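Local coordinates for protein oxidized polyvinyl alcohol hydrolase (Pseudomonas sp., PDB 3WL5) that hydrolyses beta-diketones such as 4,6-nonanedione and cleaves oxidized polyvinyl alcohol in the second step of polyvinyl alcohol breakdown, at residues Q311-W316 / Q337-Y342; Y31-G36 / T162-D167; I51-K56 / Y95-P100. The protein carries 1 engineered substitution. All coordinates share one frame; numbering follows the deposited sequence.

Interaction 1: residues Q311-W316 / Q337-Y342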
loop_
_atom_site.group_PDB
_atom_site.type_symbol
_atom_site.label_atom_id
_atom_site.label_comp_id
_atom_site.label_asym_id
_atom_site.label_seq_id
_atom_site.Cartn_x
_atom_site.Cartn_y
_atom_site.Cartn_z
ATOM N N GLN A 311 -7.811 9.906 13.004
ATOM C CA GLN A 311 -8.492 8.667 13.415
ATOM C C GLN A 311 -9.871 8.515 12.786
ATOM O O GLN A 311 -10.288 7.404 12.458
ATOM C CB GLN A 311 -8.619 8.623 14.935
ATOM C CG GLN A 311 -7.275 8.386 15.540
ATOM C CD GLN A 311 -6.650 7.056 15.026
ATOM O OE1 GLN A 311 -7.331 6.024 14.890
ATOM N NE2 GLN A 311 -5.377 7.122 14.668
ATOM N N GLU A 312 -10.586 9.616 12.632
ATOM C CA GLU A 312 -11.897 9.547 11.933
ATOM C C GLU A 312 -11.655 9.017 10.524
ATOM O O GLU A 312 -12.438 8.197 10.008
ATOM C CB GLU A 312 -12.549 10.925 11.758
ATOM C CG GLU A 312 -13.220 11.491 12.966
ATOM C CD GLU A 312 -13.888 12.834 12.547
ATOM O OE1 GLU A 312 -14.671 12.877 11.547
ATOM O OE2 GLU A 312 -13.603 13.807 13.250
ATOM N N PHE A 313 -10.583 9.494 9.865
ATOM C CA PHE A 313 -10.295 9.021 8.517
ATOM C C PHE A 313 -9.965 7.524 8.534
ATOM O O PHE A 313 -10.476 6.742 7.684
ATOM C CB PHE A 313 -9.096 9.764 7.881
ATOM C CG PHE A 313 -8.778 9.238 6.549
ATOM C CD1 PHE A 313 -9.607 9.575 5.465
ATOM C CD2 PHE A 313 -7.726 8.322 6.370
ATOM C CE1 PHE A 313 -9.417 9.028 4.217
ATOM C CE2 PHE A 313 -7.529 7.759 5.078
ATOM C CZ PHE A 313 -8.391 8.127 4.021
ATOM N N ASN A 314 -9.069 7.116 9.460
ATOM C CA ASN A 314 -8.738 5.712 9.516
ATOM C C ASN A 314 -9.985 4.842 9.704
ATOM O O ASN A 314 -10.106 3.777 9.075
ATOM C CB ASN A 314 -7.773 5.417 10.661
ATOM C CG ASN A 314 -6.383 5.975 10.428
ATOM O OD1 ASN A 314 -6.080 6.547 9.395
ATOM N ND2 ASN A 314 -5.511 5.776 11.428
ATOM N N ARG A 315 -10.897 5.261 10.584
ATOM C CA ARG A 315 -12.105 4.444 10.840
ATOM C C ARG A 315 -12.962 4.413 9.580
ATOM O O ARG A 315 -13.463 3.380 9.167
ATOM C CB ARG A 315 -12.917 5.060 11.985
ATOM C CG ARG A 315 -12.255 4.982 13.337
ATOM C CD ARG A 315 -13.209 5.404 14.456
ATOM N NE ARG A 315 -13.440 6.857 14.514
ATOM C CZ ARG A 315 -12.739 7.700 15.260
ATOM N NH1 ARG A 315 -11.702 7.294 16.014
ATOM N NH2 ARG A 315 -13.141 8.971 15.275
ATOM N N TRP A 316 -13.198 5.591 9.011
ATOM C CA TRP A 316 -14.001 5.673 7.784
ATOM C C TRP A 316 -13.410 4.855 6.637
ATOM O O TRP A 316 -14.143 4.130 5.929
ATOM C CB TRP A 316 -14.140 7.141 7.350
ATOM C CG TRP A 316 -14.884 7.262 6.060
ATOM C CD1 TRP A 316 -16.242 7.172 5.892
ATOM C CD2 TRP A 316 -14.317 7.377 4.754
ATOM N NE1 TRP A 316 -16.557 7.214 4.542
ATOM C CE2 TRP A 316 -15.391 7.346 3.828
ATOM C CE3 TRP A 316 -13.002 7.489 4.259
ATOM C CZ2 TRP A 316 -15.208 7.434 2.449
ATOM C CZ3 TRP A 316 -12.822 7.571 2.858
ATOM C CH2 TRP A 316 -13.933 7.549 1.980
ATOM N N GLN A 337 -20.183 9.357 3.217
ATOM C CA GLN A 337 -19.416 10.594 3.225
ATOM C C GLN A 337 -18.145 10.502 4.064
ATOM O O GLN A 337 -18.185 10.077 5.223
ATOM C CB GLN A 337 -20.309 11.695 3.817
ATOM C CG GLN A 337 -19.760 13.096 3.723
ATOM C CD GLN A 337 -20.787 14.089 4.249
ATOM O OE1 GLN A 337 -21.889 14.229 3.689
ATOM N NE2 GLN A 337 -20.447 14.760 5.338
ATOM N N PRO A 338 -16.988 10.919 3.504
ATOM C CA PRO A 338 -15.807 10.835 4.370
ATOM C C PRO A 338 -15.766 11.986 5.381
ATOM O O PRO A 338 -16.570 12.931 5.319
ATOM C CB PRO A 338 -14.625 10.972 3.393
ATOM C CG PRO A 338 -15.211 11.953 2.340
ATOM C CD PRO A 338 -16.646 11.347 2.126
ATOM N N PRO A 339 -14.814 11.958 6.305
ATOM C CA PRO A 339 -14.680 13.011 7.294
ATOM C C PRO A 339 -14.401 14.343 6.612
ATOM O O PRO A 339 -13.954 14.426 5.447
ATOM C CB PRO A 339 -13.440 12.610 8.118
ATOM C CG PRO A 339 -13.281 11.105 7.900
ATOM C CD PRO A 339 -13.775 10.903 6.452
ATOM N N GLU A 340 -14.643 15.388 7.379
ATOM C CA GLU A 340 -14.304 16.730 6.916
ATOM C C GLU A 340 -12.799 16.749 6.575
ATOM O O GLU A 340 -11.984 16.195 7.310
ATOM C CB GLU A 340 -14.594 17.721 8.047
ATOM C CG GLU A 340 -14.294 19.148 7.653
ATOM C CD GLU A 340 -14.861 20.187 8.671
ATOM O OE1 GLU A 340 -15.055 21.376 8.255
ATOM O OE2 GLU A 340 -15.092 19.807 9.859
ATOM N N GLY A 341 -12.469 17.331 5.431
ATOM C CA GLY A 341 -11.070 17.448 5.021
ATOM C C GLY A 341 -10.724 16.533 3.854
ATOM O O GLY A 341 -9.572 16.557 3.343
ATOM N N TYR A 342 -11.699 15.729 3.449
ATOM C CA TYR A 342 -11.545 14.758 2.362
ATOM C C TYR A 342 -12.652 14.832 1.377
ATOM O O TYR A 342 -13.820 15.059 1.758
ATOM C CB TYR A 342 -11.551 13.291 2.895
ATOM C CG TYR A 342 -10.500 13.088 3.953
ATOM C CD1 TYR A 342 -9.210 12.669 3.619
ATOM C CD2 TYR A 342 -10.760 13.452 5.270
ATOM C CE1 TYR A 342 -8.202 12.641 4.588
ATOM C CE2 TYR A 342 -9.753 13.443 6.236
ATOM C CZ TYR A 342 -8.466 13.033 5.866
ATOM O OH TYR A 342 -7.447 13.072 6.756
HETATM O O HOH W 1 -15.600 15.020 10.112
#

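Interaction 2: residues Y31-G36 / T162-D167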
loop_
_atom_site.group_PDB
_atom_site.type_symbol
_atom_site.label_atom_id
_atom_site.label_comp_id
_atom_site.label_asym_id
_atom_site.label_seq_id
_atom_site.Cartn_x
_atom_site.Cartn_y
_atom_site.Cartn_z
ATOM N N TYR A 31 6.715 -22.285 14.339
ATOM C CA TYR A 31 6.640 -20.849 14.640
ATOM C C TYR A 31 5.461 -20.587 15.533
ATOM O O TYR A 31 4.339 -20.961 15.215
ATOM C CB TYR A 31 6.539 -19.995 13.363
ATOM C CG TYR A 31 6.841 -18.519 13.647
ATOM C CD1 TYR A 31 5.820 -17.639 13.980
ATOM C CD2 TYR A 31 8.150 -18.068 13.693
ATOM C CE1 TYR A 31 6.090 -16.274 14.357
ATOM C CE2 TYR A 31 8.445 -16.753 14.087
ATOM C CZ TYR A 31 7.434 -15.884 14.399
ATOM O OH TYR A 31 7.765 -14.613 14.789
ATOM N N GLU A 32 5.716 -19.937 16.652
ATOM C CA GLU A 32 4.674 -19.661 17.620
ATOM C C GLU A 32 4.250 -18.200 17.575
ATOM O O GLU A 32 4.938 -17.343 18.105
ATOM C CB GLU A 32 5.186 -20.023 19.016
ATOM C CG GLU A 32 5.485 -21.518 19.155
ATOM C CD GLU A 32 5.751 -21.938 20.600
ATOM O OE1 GLU A 32 4.774 -22.306 21.301
ATOM O OE2 GLU A 32 6.927 -21.886 21.038
ATOM N N VAL A 33 3.128 -17.924 16.924
ATOM C CA VAL A 33 2.621 -16.545 16.831
ATOM C C VAL A 33 2.178 -15.990 18.166
ATOM O O VAL A 33 1.556 -16.714 18.982
ATOM C CB VAL A 33 1.394 -16.477 15.938
ATOM C CG1 VAL A 33 0.802 -15.018 15.952
ATOM C CG2 VAL A 33 1.750 -16.920 14.598
ATOM N N LYS A 34 2.460 -14.709 18.417
ATOM C CA LYS A 34 2.059 -14.123 19.677
ATOM C C LYS A 34 1.471 -12.741 19.499
ATOM O O LYS A 34 1.619 -12.143 18.437
ATOM C CB LYS A 34 3.251 -14.064 20.643
ATOM C CG LYS A 34 4.412 -13.201 20.229
ATOM C CD LYS A 34 5.495 -13.228 21.369
ATOM C CE LYS A 34 6.234 -11.876 21.614
ATOM N NZ LYS A 34 5.348 -10.649 21.743
ATOM N N GLU A 35 0.750 -12.278 20.512
ATOM C CA GLU A 35 0.242 -10.921 20.495
ATOM C C GLU A 35 1.497 -10.070 20.631
ATOM O O GLU A 35 2.463 -10.459 21.310
ATOM C CB GLU A 35 -0.660 -10.683 21.713
ATOM C CG GLU A 35 -1.049 -9.234 21.877
ATOM C CD GLU A 35 -2.067 -9.006 23.006
ATOM O OE1 GLU A 35 -2.190 -9.884 23.882
ATOM O OE2 GLU A 35 -2.710 -7.934 23.034
ATOM N N GLY A 36 1.498 -8.894 20.026
ATOM C CA GLY A 36 2.672 -8.052 20.129
ATOM C C GLY A 36 3.742 -8.337 19.078
ATOM O O GLY A 36 3.478 -8.768 17.953
ATOM N N THR A 162 -3.716 -18.685 12.257
ATOM C CA THR A 162 -3.802 -19.977 12.941
ATOM C C THR A 162 -4.029 -19.734 14.445
ATOM O O THR A 162 -4.426 -20.659 15.140
ATOM C CB THR A 162 -2.523 -20.879 12.758
ATOM O OG1 THR A 162 -1.426 -20.246 13.427
ATOM C CG2 THR A 162 -2.234 -21.154 11.296
ATOM N N LYS A 163 -3.782 -18.515 14.958
ATOM C CA LYS A 163 -3.929 -18.180 16.377
ATOM C C LYS A 163 -5.129 -17.284 16.658
ATOM O O LYS A 163 -5.731 -17.335 17.749
ATOM C CB LYS A 163 -2.645 -17.486 16.880
ATOM C CG LYS A 163 -2.638 -17.263 18.399
ATOM C CD LYS A 163 -1.409 -16.476 18.921
ATOM C CE LYS A 163 -1.605 -15.993 20.400
ATOM N NZ LYS A 163 -2.080 -17.087 21.332
ATOM N N TYR A 164 -5.416 -16.375 15.729
ATOM C CA TYR A 164 -6.543 -15.466 15.842
ATOM C C TYR A 164 -7.493 -15.709 14.689
ATOM O O TYR A 164 -7.050 -16.069 13.606
ATOM C CB TYR A 164 -6.051 -14.010 15.817
ATOM C CG TYR A 164 -5.145 -13.719 16.987
ATOM C CD1 TYR A 164 -3.761 -13.646 16.816
ATOM C CD2 TYR A 164 -5.664 -13.562 18.277
ATOM C CE1 TYR A 164 -2.925 -13.422 17.895
ATOM C CE2 TYR A 164 -4.829 -13.343 19.355
ATOM C CZ TYR A 164 -3.468 -13.278 19.153
ATOM O OH TYR A 164 -2.616 -13.065 20.220
ATOM N N LYS A 165 -8.791 -15.524 14.931
ATOM C CA LYS A 165 -9.796 -15.783 13.918
ATOM C C LYS A 165 -9.824 -14.616 12.987
ATOM O O LYS A 165 -10.191 -13.530 13.384
ATOM C CB LYS A 165 -11.158 -15.933 14.584
ATOM C CG LYS A 165 -11.252 -17.180 15.460
ATOM C CD LYS A 165 -12.680 -17.328 16.005
ATOM C CE LYS A 165 -12.752 -18.437 17.065
ATOM N NZ LYS A 165 -14.155 -18.476 17.665
ATOM N N LEU A 166 -9.396 -14.865 11.755
ATOM C CA LEU A 166 -9.364 -13.772 10.740
ATOM C C LEU A 166 -10.404 -14.009 9.635
ATOM O O LEU A 166 -10.647 -15.131 9.209
ATOM C CB LEU A 166 -7.998 -13.706 10.061
ATOM C CG LEU A 166 -6.829 -13.610 11.068
ATOM C CD1 LEU A 166 -5.509 -13.429 10.284
ATOM C CD2 LEU A 166 -7.068 -12.442 12.053
ATOM N N ASP A 167 -11.037 -12.932 9.193
ATOM C CA ASP A 167 -12.046 -13.012 8.110
ATOM C C ASP A 167 -11.327 -13.047 6.749
ATOM O O ASP A 167 -10.781 -12.013 6.316
ATOM C CB ASP A 167 -12.932 -11.767 8.204
ATOM C CG ASP A 167 -14.037 -11.763 7.169
ATOM O OD1 ASP A 167 -13.938 -12.510 6.161
ATOM O OD2 ASP A 167 -14.993 -10.979 7.396
HETATM O O HOH W 2 -3.772 -12.594 22.844
#

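Interaction 3: residues I51-K56 / Y95-P100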
loop_
_atom_site.group_PDB
_atom_site.type_symbol
_atom_site.label_atom_id
_atom_site.label_comp_id
_atom_site.label_asym_id
_atom_site.label_seq_id
_atom_site.Cartn_x
_atom_site.Cartn_y
_atom_site.Cartn_z
ATOM N N ILE A 51 4.164 -7.012 14.052
ATOM C CA ILE A 51 3.486 -6.808 15.340
ATOM C C ILE A 51 1.994 -7.085 15.208
ATOM O O ILE A 51 1.368 -6.602 14.272
ATOM C CB ILE A 51 3.707 -5.368 15.797
ATOM C CG1 ILE A 51 5.222 -5.088 15.967
ATOM C CG2 ILE A 51 3.068 -5.168 17.166
ATOM C CD1 ILE A 51 5.568 -3.638 16.198
ATOM N N VAL A 52 1.417 -7.792 16.184
ATOM C CA VAL A 52 0.009 -8.143 16.077
ATOM C C VAL A 52 -0.811 -7.507 17.197
ATOM O O VAL A 52 -0.459 -7.589 18.402
ATOM C CB VAL A 52 -0.169 -9.682 16.207
ATOM C CG1 VAL A 52 -1.702 -10.035 16.183
ATOM C CG2 VAL A 52 0.541 -10.423 15.102
ATOM N N TYR A 53 -1.906 -6.814 16.842
ATOM C CA TYR A 53 -2.830 -6.293 17.866
ATOM C C TYR A 53 -4.163 -6.928 17.543
ATOM O O TYR A 53 -4.818 -6.563 16.545
ATOM C CB TYR A 53 -3.029 -4.759 17.814
ATOM C CG TYR A 53 -1.777 -3.961 17.941
ATOM C CD1 TYR A 53 -0.903 -3.889 16.859
ATOM C CD2 TYR A 53 -1.460 -3.296 19.118
ATOM C CE1 TYR A 53 0.241 -3.178 16.949
ATOM C CE2 TYR A 53 -0.236 -2.560 19.218
ATOM C CZ TYR A 53 0.566 -2.539 18.089
ATOM O OH TYR A 53 1.757 -1.856 18.001
ATOM N N PRO A 54 -4.607 -7.892 18.364
ATOM C CA PRO A 54 -5.879 -8.548 18.098
ATOM C C PRO A 54 -7.062 -7.612 18.181
ATOM O O PRO A 54 -7.082 -6.700 19.011
ATOM C CB PRO A 54 -5.941 -9.691 19.150
ATOM C CG PRO A 54 -4.492 -9.862 19.566
ATOM C CD PRO A 54 -3.900 -8.483 19.526
ATOM N N ALA A 55 -8.057 -7.832 17.326
ATOM C CA ALA A 55 -9.236 -6.958 17.364
ATOM C C ALA A 55 -9.949 -6.952 18.718
ATOM O O ALA A 55 -10.068 -8.022 19.358
ATOM C CB ALA A 55 -10.256 -7.370 16.317
ATOM N N LYS A 56 -10.506 -5.797 19.068
ATOM C CA LYS A 56 -11.290 -5.610 20.307
ATOM C C LYS A 56 -12.781 -5.564 19.997
ATOM O O LYS A 56 -13.193 -5.138 18.918
ATOM C CB LYS A 56 -10.883 -4.314 20.999
ATOM C CG LYS A 56 -9.443 -4.341 21.464
ATOM C CD LYS A 56 -9.181 -5.441 22.483
ATOM C CE LYS A 56 -7.856 -5.151 23.198
ATOM N NZ LYS A 56 -7.731 -3.639 23.305
ATOM N N TYR A 95 -10.524 -4.451 14.310
ATOM C CA TYR A 95 -9.710 -5.049 13.276
ATOM C C TYR A 95 -8.480 -5.684 13.908
ATOM O O TYR A 95 -7.963 -5.133 14.869
ATOM C CB TYR A 95 -9.143 -4.006 12.295
ATOM C CG TYR A 95 -10.190 -3.380 11.424
ATOM C CD1 TYR A 95 -11.083 -2.445 11.970
ATOM C CD2 TYR A 95 -10.368 -3.797 10.117
ATOM C CE1 TYR A 95 -12.174 -1.959 11.220
ATOM C CE2 TYR A 95 -11.463 -3.325 9.343
ATOM C CZ TYR A 95 -12.355 -2.407 9.922
ATOM O OH TYR A 95 -13.439 -1.948 9.182
ATOM N N THR A 96 -8.053 -6.839 13.401
ATOM C CA THR A 96 -6.802 -7.408 13.879
ATOM C C THR A 96 -5.725 -6.808 13.010
ATOM O O THR A 96 -5.736 -6.929 11.782
ATOM C CB THR A 96 -6.841 -8.925 13.819
ATOM O OG1 THR A 96 -7.700 -9.353 14.887
ATOM C CG2 THR A 96 -5.468 -9.487 13.984
ATOM N N VAL A 97 -4.864 -6.036 13.674
ATOM C CA VAL A 97 -3.795 -5.285 12.999
ATOM C C VAL A 97 -2.542 -6.153 12.992
ATOM O O VAL A 97 -2.095 -6.615 14.024
ATOM C CB VAL A 97 -3.532 -3.985 13.755
ATOM C CG1 VAL A 97 -2.372 -3.184 13.095
ATOM C CG2 VAL A 97 -4.831 -3.118 13.755
ATOM N N ILE A 98 -1.972 -6.345 11.812
ATOM C CA ILE A 98 -0.769 -7.184 11.654
ATOM C C ILE A 98 0.170 -6.289 10.849
ATOM O O ILE A 98 0.033 -6.135 9.626
ATOM C CB ILE A 98 -1.114 -8.459 10.893
ATOM C CG1 ILE A 98 -2.304 -9.147 11.563
ATOM C CG2 ILE A 98 0.105 -9.387 10.886
ATOM C CD1 ILE A 98 -2.844 -10.324 10.730
ATOM N N ALA A 99 1.192 -5.755 11.516
ATOM C CA ALA A 99 2.037 -4.698 10.942
ATOM C C ALA A 99 3.442 -5.222 10.727
ATOM O O ALA A 99 4.151 -5.504 11.707
ATOM C CB ALA A 99 2.107 -3.501 11.937
ATOM N N PRO A 100 3.880 -5.297 9.469
ATOM C CA PRO A 100 5.224 -5.796 9.172
ATOM C C PRO A 100 6.291 -4.762 9.397
ATOM O O PRO A 100 6.077 -3.574 9.139
ATOM C CB PRO A 100 5.161 -6.129 7.673
ATOM C CG PRO A 100 4.137 -5.121 7.132
ATOM C CD PRO A 100 3.085 -5.128 8.216
#

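Interaction 1: residues Q311-W316 / Q337-Y342
Pro338 and Pro339 lay their rings against Trp316, Phe313 and Glu312 where the last helix of this alpha/beta-hydrolase fold, 310-322, meets the loop running into the final strand, 343-346. Aromatic contacts carry both ends of the interface. At one end Pro338 CB makes a CH-pi contact with the six-membered ring of Trp316, 3.5 Å from its centroid and only 5° off the ring normal, while Pro338 CA lies over the same face. At the other end the rings of Phe313 and Tyr342 form an offset stack with centroids 4.5 Å apart and planes at 24°; Phe313 CD1 sits over the centre of the Tyr342 ring. Both helix aromatics have CG anti to the backbone N (chi1 177°), and one helical turn apart they place their rings side by side along the loop.

Apolar packing fills the space between. Pro339 CG reaches the backbone at Phe313 CA (3.7 Å), and Pro339 CD touches Trp316 CG at 3.8 Å. The backbone then folds through a type II beta turn from Pro339 to Tyr342.

The polar ends of the two outer rings find their partners outside the two segments. Trp316 NE1 approaches Gln337 O at too poor an angle to bond and is instead hydrogen-bonded to Thr336 OG1; Tyr342 OH bonds Leu308 O. One water joins helix and loop: it donates to Glu312 OE1 at 2.7 Å and accepts from Glu340 N at 2.9 Å.

Interaction 2: residues Y31-G36 / T162-D167
Lys163 stretches across Val33, and Tyr164 brings its hydroxyl to Glu35, in a small surface contact between the loop leading into strand 36-43 and the turn that precedes strand 166-167. The Lys163 chain runs almost straight from a CG anti to the backbone N (chi1 -173°) and bends only at chi4, 49°. This extended run lays CD alongside Val33, 4.0 Å from Val33 CG1, and the bend comes only beyond it; the still closer approach of Lys163 CD to Val33 O is unusually short and of doubtful weight. The side chains of Val33 and Lys163 meet at a slant, and Val33 CG1 also comes within 4.5 Å of Tyr164 CE1.

Tyr164 starts out with CG anti to its carbonyl carbon (chi1 -62°), a rotation that brings OH to Glu35, 3.4 Å from CB. Its OH and Glu35 N are near but poorly angled for a bond. A water at the edge of the Tyr164 ring, in its plane, bonds OH at 2.9 Å and donates weakly to Glu35 OE1. Lys34 reaches forward along the chain, where NZ donates to Glu35 O (2.9 Å).

Beneath this surface layer Val33 rests on Cys159 of helix 148-160 and Asn38 of strand 36-43, Tyr164 leans on Pro54 just after strand 46-53, and Leu166 reaches Thr96 and Ile98 of strand 96-100.

Interaction 3: residues I51-K56 / Y95-P100
Tyr95 meets Ala55 just past the end of strand 46-53, its carbonyl O 3.3 Å from Ala55 CA in a CA-H...O contact, while the ring heads off to bond Asp319 through OH. Thr96 follows with OG1 beside its own backbone N (chi1 -73°), where it accepts Ala55 N at 2.9 Å; a side chain thus takes over where the regular ladder stops. A valine in its place would probably leave Ala55 N without this acceptor and the chain after Pro54 less firmly tied to the strand.

Val97 is paired twice with Tyr53: Tyr53 N donates to Val97 O (2.8 Å) and Val97 N to Tyr53 O (2.9 Å). Tyr53 CD1 packs against Val97 CB at 4.1 Å. Ile98 forms the non-hydrogen-bonded pair with Val52, their CG2 methyls 4.4 Å apart on the face that also receives helix 148-160. Ala99 closes the ladder with two bonds to Ile51, and like Val97 and Tyr53 it packs on Leu79 of helix 75-80. Strands 46-53 and 96-100 run antiparallel at 169°; 96-100 is parallel to 62-68 on its other side, so here the N-terminal antiparallel strands join the parallel strands of the alpha/beta-hydrolase sheet.

How the interactions relate
Interactions 2 and 3 form one continuous patch, their centres about 9 Å apart, with interaction 3 nested in the chain loop that interaction 2 closes. Gly36 N lies 2.9 Å from Val52 O, a probable hydrogen bond carrying the sheet from one to the other, and Glu35 OE2 packs on Pro54 CD at 3.7 Å. Interaction 1 lies by strand 343-346, at the other end of the nine-stranded sheet, its centre about 29 Å from that of interaction 2 and 21 Å from that of interaction 3. Nearest atoms of interactions 1 and 3 are about 5 Å apart, and Tyr95 bonds Asp319 on the helix of interaction 1. All three lie away from the probable charge-relay residues; a citrate, probably from the crystallisation liquor, binds near Glu312.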